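PDB 4WOY: mitochondrial dynamics protein MID49 from Mus musculus, which recruits the fission mediator dynamin-related protein 1 to the mitochondrial outer membrane, regulates its GTPase activity and is required for mitochondrial fission. Local coordinates for residues 34-37 with 38-42; 304-308 with 309-313; 15-18 with 19-22; 107-110 with 111-114. The protein carries 1 engineered substitution. All coordinates share one frame; numbering follows the deposited sequence.

Interaction 1: 34-37 with 38-42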
loop_
_atom_site.group_PDB
_atom_site.type_symbol
_atom_site.label_atom_id
_atom_site.label_comp_id
_atom_site.label_asym_id
_atom_site.label_seq_id
_atom_site.Cartn_x
_atom_site.Cartn_y
_atom_site.Cartn_z
ATOM N N GLU A 34 -16.693 12.813 -5.549
ATOM C CA GLU A 34 -17.119 12.864 -6.957
ATOM C C GLU A 34 -17.135 11.473 -7.598
ATOM O O GLU A 34 -18.104 11.070 -8.232
ATOM C CB GLU A 34 -16.204 13.796 -7.764
ATOM C CG GLU A 34 -16.523 15.265 -7.606
ATOM C CD GLU A 34 -17.967 15.562 -7.948
ATOM O OE1 GLU A 34 -18.400 15.183 -9.050
ATOM O OE2 GLU A 34 -18.677 16.166 -7.125
ATOM N N LEU A 35 -16.057 10.732 -7.401
ATOM C CA LEU A 35 -15.970 9.374 -7.891
ATOM C C LEU A 35 -17.033 8.481 -7.254
ATOM O O LEU A 35 -17.606 7.606 -7.922
ATOM C CB LEU A 35 -14.585 8.810 -7.598
ATOM C CG LEU A 35 -14.271 7.436 -8.180
ATOM C CD1 LEU A 35 -14.637 7.379 -9.649
ATOM C CD2 LEU A 35 -12.802 7.131 -7.991
ATOM N N GLN A 36 -17.298 8.695 -5.966
ATOM C CA GLN A 36 -18.335 7.931 -5.286
ATOM C C GLN A 36 -19.709 8.256 -5.869
ATOM O O GLN A 36 -20.566 7.377 -6.038
ATOM C CB GLN A 36 -18.349 8.205 -3.797
ATOM C CG GLN A 36 -19.279 7.262 -3.069
ATOM C CD GLN A 36 -19.432 7.641 -1.632
ATOM O OE1 GLN A 36 -18.446 7.902 -0.943
ATOM N NE2 GLN A 36 -20.671 7.671 -1.155
ATOM N N ALA A 37 -19.926 9.533 -6.150
ATOM C CA ALA A 37 -21.195 9.955 -6.703
ATOM C C ALA A 37 -21.403 9.263 -8.044
ATOM O O ALA A 37 -22.503 8.799 -8.348
ATOM C CB ALA A 37 -21.248 11.478 -6.849
ATOM N N TYR A 38 -20.335 9.173 -8.833
ATOM C CA TYR A 38 -20.402 8.480 -10.113
ATOM C C TYR A 38 -20.774 7.019 -9.938
ATOM O O TYR A 38 -21.649 6.508 -10.628
ATOM C CB TYR A 38 -19.071 8.561 -10.855
ATOM C CG TYR A 38 -18.999 7.565 -11.982
ATOM C CD1 TYR A 38 -19.483 7.883 -13.243
ATOM C CD2 TYR A 38 -18.478 6.289 -11.780
ATOM C CE1 TYR A 38 -19.431 6.972 -14.276
ATOM C CE2 TYR A 38 -18.438 5.367 -12.800
ATOM C CZ TYR A 38 -18.914 5.713 -14.047
ATOM O OH TYR A 38 -18.865 4.791 -15.060
ATOM N N LEU A 39 -20.092 6.345 -9.021
ATOM C CA LEU A 39 -20.264 4.909 -8.852
ATOM C C LEU A 39 -21.675 4.582 -8.401
ATOM O O LEU A 39 -22.300 3.653 -8.910
ATOM C CB LEU A 39 -19.233 4.363 -7.844
ATOM C CG LEU A 39 -19.084 2.846 -7.638
ATOM C CD1 LEU A 39 -17.649 2.330 -7.662
ATOM C CD2 LEU A 39 -19.735 2.505 -6.308
ATOM N N ARG A 40 -22.179 5.361 -7.455
ATOM C CA ARG A 40 -23.532 5.175 -6.959
ATOM C C ARG A 40 -24.579 5.465 -8.020
ATOM O O ARG A 40 -25.635 4.825 -8.078
ATOM C CB ARG A 40 -23.768 6.045 -5.720
ATOM C CG ARG A 40 -22.993 5.535 -4.522
ATOM C CD ARG A 40 -23.544 6.059 -3.215
ATOM N NE ARG A 40 -23.213 5.152 -2.115
ATOM C CZ ARG A 40 -24.111 4.429 -1.445
ATOM N NH1 ARG A 40 -25.406 4.522 -1.734
ATOM N NH2 ARG A 40 -23.718 3.619 -0.472
ATOM N N SER A 41 -24.272 6.431 -8.869
ATOM C CA SER A 41 -25.178 6.824 -9.935
ATOM C C SER A 41 -25.264 5.770 -11.031
ATOM O O SER A 41 -26.359 5.410 -11.479
ATOM C CB SER A 41 -24.710 8.159 -10.522
ATOM O OG SER A 41 -25.248 8.389 -11.805
ATOM N N LYS A 42 -24.099 5.286 -11.450
ATOM C CA LYS A 42 -23.977 4.339 -12.550
ATOM C C LYS A 42 -24.156 2.856 -12.157
ATOM O O LYS A 42 -24.550 2.026 -12.991
ATOM C CB LYS A 42 -22.625 4.540 -13.230
ATOM C CG LYS A 42 -22.437 5.937 -13.752
ATOM C CD LYS A 42 -23.369 6.240 -14.916
ATOM C CE LYS A 42 -23.054 7.598 -15.547
ATOM N NZ LYS A 42 -23.411 8.710 -14.626
#

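Interaction 2: 304-308 with 309-313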
loop_
_atom_site.group_PDB
_atom_site.type_symbol
_atom_site.label_atom_id
_atom_site.label_comp_id
_atom_site.label_asym_id
_atom_site.label_seq_id
_atom_site.Cartn_x
_atom_site.Cartn_y
_atom_site.Cartn_z
ATOM N N GLY A 304 11.458 -12.493 -2.674
ATOM C CA GLY A 304 11.313 -13.713 -3.459
ATOM C C GLY A 304 11.388 -13.540 -4.961
ATOM O O GLY A 304 11.942 -14.381 -5.668
ATOM N N ASN A 305 10.808 -12.449 -5.446
ATOM C CA ASN A 305 10.754 -12.172 -6.864
ATOM C C ASN A 305 11.921 -11.292 -7.312
ATOM O O ASN A 305 11.910 -10.764 -8.419
ATOM C CB ASN A 305 9.418 -11.512 -7.229
ATOM C CG ASN A 305 9.193 -10.187 -6.497
ATOM O OD1 ASN A 305 9.807 -9.922 -5.452
ATOM N ND2 ASN A 305 8.302 -9.352 -7.041
ATOM N N PHE A 306 12.919 -11.111 -6.455
ATOM C CA PHE A 306 14.133 -10.424 -6.890
ATOM C C PHE A 306 15.064 -11.395 -7.607
ATOM O O PHE A 306 15.313 -12.505 -7.130
ATOM C CB PHE A 306 14.869 -9.786 -5.715
ATOM C CG PHE A 306 14.268 -8.500 -5.248
ATOM C CD1 PHE A 306 12.949 -8.444 -4.821
ATOM C CD2 PHE A 306 15.023 -7.342 -5.226
ATOM C CE1 PHE A 306 12.397 -7.244 -4.376
ATOM C CE2 PHE A 306 14.480 -6.139 -4.789
ATOM C CZ PHE A 306 13.166 -6.087 -4.362
ATOM N N ARG A 307 15.590 -10.965 -8.747
ATOM C CA ARG A 307 16.597 -11.744 -9.433
ATOM C C ARG A 307 17.922 -11.586 -8.669
ATOM O O ARG A 307 18.073 -10.674 -7.853
ATOM C CB ARG A 307 16.663 -11.319 -10.908
ATOM C CG ARG A 307 18.032 -11.299 -11.584
ATOM C CD ARG A 307 17.900 -10.955 -13.070
ATOM N NE ARG A 307 16.781 -10.048 -13.329
ATOM C CZ ARG A 307 16.823 -8.726 -13.181
ATOM N NH1 ARG A 307 17.936 -8.135 -12.761
ATOM N NH2 ARG A 307 15.748 -7.992 -13.444
ATOM N N GLU A 308 18.867 -12.488 -8.904
ATOM C CA GLU A 308 20.071 -12.548 -8.085
ATOM C C GLU A 308 20.902 -11.269 -8.182
ATOM O O GLU A 308 21.371 -10.757 -7.159
ATOM C CB GLU A 308 20.905 -13.777 -8.461
ATOM C CG GLU A 308 22.060 -14.054 -7.511
ATOM C CD GLU A 308 22.652 -15.444 -7.693
ATOM O OE1 GLU A 308 22.304 -16.128 -8.680
ATOM O OE2 GLU A 308 23.470 -15.853 -6.843
ATOM N N GLU A 309 21.036 -10.734 -9.398
ATOM C CA GLU A 309 21.832 -9.534 -9.621
ATOM C C GLU A 309 21.230 -8.326 -8.915
ATOM O O GLU A 309 21.962 -7.494 -8.397
ATOM C CB GLU A 309 21.949 -9.225 -11.114
ATOM C CG GLU A 309 22.921 -10.096 -11.875
ATOM C CD GLU A 309 23.085 -9.635 -13.311
ATOM O OE1 GLU A 309 22.355 -8.702 -13.717
ATOM O OE2 GLU A 309 23.940 -10.201 -14.028
ATOM N N GLU A 310 19.900 -8.245 -8.892
ATOM C CA GLU A 310 19.184 -7.193 -8.172
ATOM C C GLU A 310 19.591 -7.160 -6.709
ATOM O O GLU A 310 20.036 -6.142 -6.198
ATOM C CB GLU A 310 17.679 -7.423 -8.273
ATOM C CG GLU A 310 16.964 -6.585 -9.300
ATOM C CD GLU A 310 15.552 -7.059 -9.517
ATOM O OE1 GLU A 310 15.343 -8.291 -9.599
ATOM O OE2 GLU A 310 14.642 -6.215 -9.559
ATOM N N ILE A 311 19.480 -8.310 -6.059
ATOM C CA ILE A 311 19.869 -8.452 -4.671
ATOM C C ILE A 311 21.336 -8.113 -4.449
ATOM O O ILE A 311 21.686 -7.365 -3.541
ATOM C CB ILE A 311 19.604 -9.885 -4.202
ATOM C CG1 ILE A 311 18.103 -10.093 -4.008
ATOM C CG2 ILE A 311 20.361 -10.180 -2.939
ATOM C CD1 ILE A 311 17.732 -11.504 -3.673
ATOM N N ASP A 312 22.188 -8.635 -5.314
ATOM C CA ASP A 312 23.618 -8.411 -5.203
ATOM C C ASP A 312 23.920 -6.930 -5.379
ATOM O O ASP A 312 24.812 -6.378 -4.739
ATOM C CB ASP A 312 24.378 -9.246 -6.235
ATOM C CG ASP A 312 24.374 -10.730 -5.906
ATOM O OD1 ASP A 312 24.089 -11.094 -4.738
ATOM O OD2 ASP A 312 24.676 -11.535 -6.814
ATOM N N ASP A 313 23.152 -6.283 -6.243
ATOM C CA ASP A 313 23.398 -4.889 -6.561
ATOM C C ASP A 313 22.970 -3.985 -5.402
ATOM O O ASP A 313 23.674 -3.041 -5.046
ATOM C CB ASP A 313 22.658 -4.506 -7.848
ATOM C CG ASP A 313 23.316 -3.363 -8.579
ATOM O OD1 ASP A 313 23.067 -2.199 -8.204
ATOM O OD2 ASP A 313 24.087 -3.628 -9.524
#

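Interaction 3: 15-18 with 19-22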
loop_
_atom_site.group_PDB
_atom_site.type_symbol
_atom_site.label_atom_id
_atom_site.label_comp_id
_atom_site.label_asym_id
_atom_site.label_seq_id
_atom_site.Cartn_x
_atom_site.Cartn_y
_atom_site.Cartn_z
ATOM N N ILE A 15 10.452 15.397 5.412
ATOM C CA ILE A 15 9.330 16.145 5.988
ATOM C C ILE A 15 8.610 16.985 4.941
ATOM O O ILE A 15 9.234 17.659 4.137
ATOM C CB ILE A 15 9.807 17.021 7.166
ATOM C CG1 ILE A 15 10.462 16.129 8.229
ATOM C CG2 ILE A 15 8.648 17.779 7.790
ATOM C CD1 ILE A 15 11.206 16.876 9.331
ATOM N N THR A 16 7.283 16.902 4.938
ATOM C CA THR A 16 6.452 17.576 3.934
ATOM C C THR A 16 5.783 18.809 4.545
ATOM O O THR A 16 5.187 18.733 5.616
ATOM C CB THR A 16 5.342 16.619 3.376
ATOM O OG1 THR A 16 5.939 15.424 2.854
ATOM C CG2 THR A 16 4.524 17.297 2.295
ATOM N N PRO A 17 5.873 19.949 3.855
ATOM C CA PRO A 17 5.264 21.218 4.297
ATOM C C PRO A 17 3.763 21.073 4.562
ATOM O O PRO A 17 3.080 20.464 3.736
ATOM C CB PRO A 17 5.537 22.160 3.117
ATOM C CG PRO A 17 6.809 21.625 2.498
ATOM C CD PRO A 17 6.708 20.112 2.648
ATOM N N GLU A 18 3.250 21.604 5.673
ATOM C CA GLU A 18 1.872 21.280 6.048
ATOM C C GLU A 18 0.824 21.802 5.081
ATOM O O GLU A 18 -0.255 21.220 4.957
ATOM C CB GLU A 18 1.530 21.818 7.436
ATOM C CG GLU A 18 0.278 21.152 8.007
ATOM C CD GLU A 18 -0.184 21.758 9.319
ATOM O OE1 GLU A 18 0.440 22.747 9.768
ATOM O OE2 GLU A 18 -1.187 21.259 9.883
ATOM N N ALA A 19 1.145 22.867 4.368
ATOM C CA ALA A 19 0.248 23.359 3.334
ATOM C C ALA A 19 0.027 22.289 2.267
ATOM O O ALA A 19 -1.091 22.088 1.785
ATOM C CB ALA A 19 0.779 24.653 2.715
ATOM N N HIS A 20 1.099 21.600 1.906
ATOM C CA HIS A 20 1.007 20.574 0.875
ATOM C C HIS A 20 0.222 19.358 1.377
ATOM O O HIS A 20 -0.553 18.758 0.613
ATOM C CB HIS A 20 2.413 20.169 0.415
ATOM C CG HIS A 20 3.166 21.277 -0.265
ATOM N ND1 HIS A 20 4.509 21.194 -0.571
ATOM C CD2 HIS A 20 2.758 22.497 -0.698
ATOM C CE1 HIS A 20 4.897 22.316 -1.151
ATOM N NE2 HIS A 20 3.852 23.121 -1.243
ATOM N N VAL A 21 0.394 19.020 2.656
ATOM C CA VAL A 21 -0.341 17.905 3.259
ATOM C C VAL A 21 -1.828 18.231 3.322
ATOM O O VAL A 21 -2.672 17.415 2.945
ATOM C CB VAL A 21 0.186 17.537 4.691
ATOM C CG1 VAL A 21 -0.761 16.553 5.401
ATOM C CG2 VAL A 21 1.587 16.965 4.608
ATOM N N THR A 22 -2.143 19.436 3.772
ATOM C CA THR A 22 -3.535 19.868 3.891
ATOM C C THR A 22 -4.244 19.917 2.545
ATOM O O THR A 22 -5.429 19.548 2.430
ATOM C CB THR A 22 -3.613 21.250 4.556
ATOM O OG1 THR A 22 -2.948 21.181 5.820
ATOM C CG2 THR A 22 -5.052 21.653 4.801
#

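Interaction 4: 107-110 with 111-114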
loop_
_atom_site.group_PDB
_atom_site.type_symbol
_atom_site.label_atom_id
_atom_site.label_comp_id
_atom_site.label_asym_id
_atom_site.label_seq_id
_atom_site.Cartn_x
_atom_site.Cartn_y
_atom_site.Cartn_z
ATOM N N PHE A 107 -28.983 -23.513 -2.335
ATOM C CA PHE A 107 -30.224 -22.844 -1.957
ATOM C C PHE A 107 -30.215 -21.354 -2.277
ATOM O O PHE A 107 -31.260 -20.704 -2.271
ATOM C CB PHE A 107 -30.505 -23.114 -0.482
ATOM C CG PHE A 107 -30.702 -24.606 -0.175
ATOM C CD1 PHE A 107 -31.558 -25.380 -0.953
ATOM C CD2 PHE A 107 -29.999 -25.231 0.852
ATOM C CE1 PHE A 107 -31.737 -26.737 -0.693
ATOM C CE2 PHE A 107 -30.163 -26.572 1.106
ATOM C CZ PHE A 107 -31.046 -27.333 0.337
ATOM N N HIS A 108 -29.036 -20.830 -2.600
ATOM C CA HIS A 108 -28.899 -19.463 -3.093
ATOM C C HIS A 108 -28.073 -19.478 -4.362
ATOM O O HIS A 108 -26.869 -19.187 -4.322
ATOM C CB HIS A 108 -28.222 -18.569 -2.069
ATOM C CG HIS A 108 -29.029 -18.350 -0.830
ATOM N ND1 HIS A 108 -28.669 -18.880 0.392
ATOM C CD2 HIS A 108 -30.180 -17.672 -0.623
ATOM C CE1 HIS A 108 -29.552 -18.513 1.302
ATOM N NE2 HIS A 108 -30.484 -17.786 0.708
ATOM N N PRO A 109 -28.707 -19.836 -5.489
ATOM C CA PRO A 109 -27.967 -20.008 -6.744
ATOM C C PRO A 109 -27.434 -18.703 -7.310
ATOM O O PRO A 109 -27.733 -17.639 -6.780
ATOM C CB PRO A 109 -29.003 -20.663 -7.676
ATOM C CG PRO A 109 -30.308 -20.329 -7.094
ATOM C CD PRO A 109 -30.095 -20.313 -5.609
ATOM N N ARG A 110 -26.628 -18.816 -8.364
ATOM C CA ARG A 110 -26.005 -17.667 -9.031
ATOM C C ARG A 110 -27.101 -16.704 -9.447
ATOM O O ARG A 110 -28.097 -17.126 -10.025
ATOM C CB ARG A 110 -25.189 -18.131 -10.252
ATOM C CG ARG A 110 -23.944 -18.927 -9.876
ATOM C CD ARG A 110 -23.514 -19.850 -11.024
ATOM N NE ARG A 110 -22.646 -20.902 -10.502
ATOM C CZ ARG A 110 -21.342 -20.789 -10.430
ATOM N NH1 ARG A 110 -20.788 -19.692 -10.902
ATOM N NH2 ARG A 110 -20.604 -21.758 -9.910
ATOM N N GLY A 111 -26.924 -15.418 -9.152
ATOM C CA GLY A 111 -27.945 -14.417 -9.434
ATOM C C GLY A 111 -28.613 -13.875 -8.182
ATOM O O GLY A 111 -29.180 -12.788 -8.195
ATOM N N CYS A 112 -28.529 -14.619 -7.085
ATOM C CA CYS A 112 -29.079 -14.149 -5.820
ATOM C C CYS A 112 -28.247 -12.996 -5.275
ATOM O O CYS A 112 -28.735 -12.198 -4.507
ATOM C CB CYS A 112 -29.140 -15.293 -4.815
ATOM S SG CYS A 112 -30.464 -16.458 -5.224
ATOM N N SER A 113 -26.980 -12.931 -5.668
ATOM C CA SER A 113 -26.101 -11.837 -5.276
ATOM C C SER A 113 -25.657 -10.992 -6.466
ATOM O O SER A 113 -25.284 -11.534 -7.505
ATOM C CB SER A 113 -24.868 -12.369 -4.565
ATOM O OG SER A 113 -23.913 -11.327 -4.442
ATOM N N PRO A 114 -25.667 -9.657 -6.303
ATOM C CA PRO A 114 -25.214 -8.743 -7.361
ATOM C C PRO A 114 -23.753 -8.969 -7.713
ATOM O O PRO A 114 -23.328 -8.661 -8.825
ATOM C CB PRO A 114 -25.431 -7.343 -6.738
ATOM C CG PRO A 114 -25.444 -7.598 -5.220
ATOM C CD PRO A 114 -26.116 -8.925 -5.090
#

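Interaction 1: 34-37 with 38-42
The amide of Gln36 and the guanidinium of Arg40 lie side by side one turn apart, pointing the same way, with their planes turned 57° from each other. Gln36 NE2 stands 3.7 Å from Arg40 NE, approaching the guanidinium obliquely, and no bond joins the two groups. The ring of Tyr38 has the carbonyl oxygen of Leu35 at its edge, near its plane, while CG of Lys42 lies over one face toward the rim. Tyr38 CB is 3.4 Å from Leu35 O. With CG anti to the backbone N (chi1 165°), the ring projects outward from the helix, where Lys42 CG can lie over that face. These residues form the C-terminal end of helix 18-42 in the nucleotidyltransferase-like domain, and successive i to i+4 bonds run between 34-37 and 38-42. Arg40 N to Gln36 O, at 2.9 Å and 170°, is the straightest; Tyr38 N meets Glu34 O at 3.0 Å, and Ser41 N reaches Ala37 O at the same length along a more bent path. The aliphatic stem of Arg40 follows this backbone closely, its CG 3.4 Å from Gln36 O. On the inward side Leu35 packs on Leu51 and on Leu137 of helix 126-139. The extended chain of Gln36 carries OE1 to a hydrogen bond with the backbone N of Leu51.

Interaction 2: 304-308 with 309-313
Phe306 and Ile311 flank the start of helix 308-317 as a hydrophobic staple, with Arg307 at the N-cap between them. The tight part of the contact is here: Phe306 CB packs 3.7 Å from Ile311 CG1, and the ring's CD2 lies 4.0 Å from Glu310 CB. Glu310, its chi1 off the usual staggered position at -100° and its chain extended beyond CG, reaches back toward the N-cap and takes the backbone N-H of Arg307 on OE1 (2.8 Å, 158°). This is one half of a capping box, the bond from the N3 carboxylate to the N-cap N-H. The same OE1 sits above the centre of the Arg307 guanidinium, whose plane is only 11° from that of the carboxylate. The long salt bridge that results is a matter of charge alone, since no N-H points at the oxygen. OE2 of Glu310 pairs with Arg247; the carboxylate thus has two arginine partners, which would probably favour its charged form. Arg247 also makes a cation-pi contact with Phe306. The exposed side is looser. Glu309 OE1 stays 4.6 Å from Arg307 NH1, beyond a salt bridge, and the carboxylates of Glu308 and Asp312 approach as like charges. Between the same two residues, Asp312 N donates to Glu308 O at 2.9 Å, in the carbonyl plane.

Interaction 3: 15-18 with 19-22
Thr22 grips the carbonyl oxygen of Glu18 twice, through OG1 at 2.8 Å and through its backbone N at 2.9 Å. The two donors reach Glu18 O from opposite faces of the carbonyl plane, and the hydroxyl stands well above it, 36° out. The torsion at Thr22 (chi1 -56°) sets OG1 beside its own backbone N, from where the hydroxyl reaches back to the same carbonyl oxygen as the N-H. One residue earlier, Pro17 at the N-cap offers its carbonyl to Val21 N (3.2 Å), with a weaker, bent bond from His20 N. The proline ring then leans on the imidazole three residues on: Pro17 CB lies over one face of His20, 4.3 Å from the ring centroid and offset toward the rim, a CH-pi contact. Further out, the methyl CG2 of Thr16 packs 3.8 Å from Val21 CG2 and 4.0 Å from His20 CB. Thr16 and Val21 thus occupy the two positions of a hydrophobic staple around the helix start. OG1 of Thr16 turns to the carbonyl of Gln62. The contact lies where the chain passes from helix 2-14 into helix 18-42, with Val21 set on Leu61, and His20 touching Cys171 and Leu172 just ahead of strand 173-182.

Interaction 4: 107-110 with 111-114
The sulfur of Cys112 packs against CD of the Pro109 ring, SG standing 3.9 Å from Pro109 CD and 3.8 Å from Pro109 N. It also comes within 3.4 Å of Pro109 O, so the thiol lies alongside the backbone of the proline as well as its ring. This placement follows from chi1 of -73°, which sets SG beside the backbone N of Cys112 and turns it back across the loop. Cys112 CB is 4.4 Å from His108 CB, a looser touch that extends the contact by one residue. The four residues Pro109 to Cys112 form a type II beta turn, closed by the bond from Cys112 N to Pro109 O at 3.1 Å and 159°. Arg110 and Gly111 hold its corners. Gly111 has a phi of 110°, at which a CB would be jammed against Arg110 O, and it fills the third position of the turn, the usual place for glycine in this type. The turn lies in the long loop between strands 97-102 and 119-120, at the periphery of the nucleotidyltransferase-like domain. Around the turn, Asp116 OD2 accepts from the backbone N of both Gly111 and Ser113, and Arg102 donates to His108 O just before it. The side chain of Arg110 runs away from the turn, extended from CG to NE, and its NH1 bonds to the carbonyl of Gly121.

Along the chain the contacts come in the order 3, 1, 4, 2. Interactions 3 and 1 belong to the two ends of helix 18-42, their centres about 29 Å apart, the first at its N-cap and the second in its closing turns. Interaction 4 lies about 25 Å from interaction 1, centre to centre, on the same side of the chain's centre, in the loop between strands 97-102 and 119-120. Interaction 2 starts helix 308-317 in the Mab-21-like helical region, about 43 Å from interaction 1, centre to centre, and across the chain's centre. None touches another: they are separate local motifs, two helix starts, a helix end and a turn, spread over the surface of the part predicted to face the cytosol.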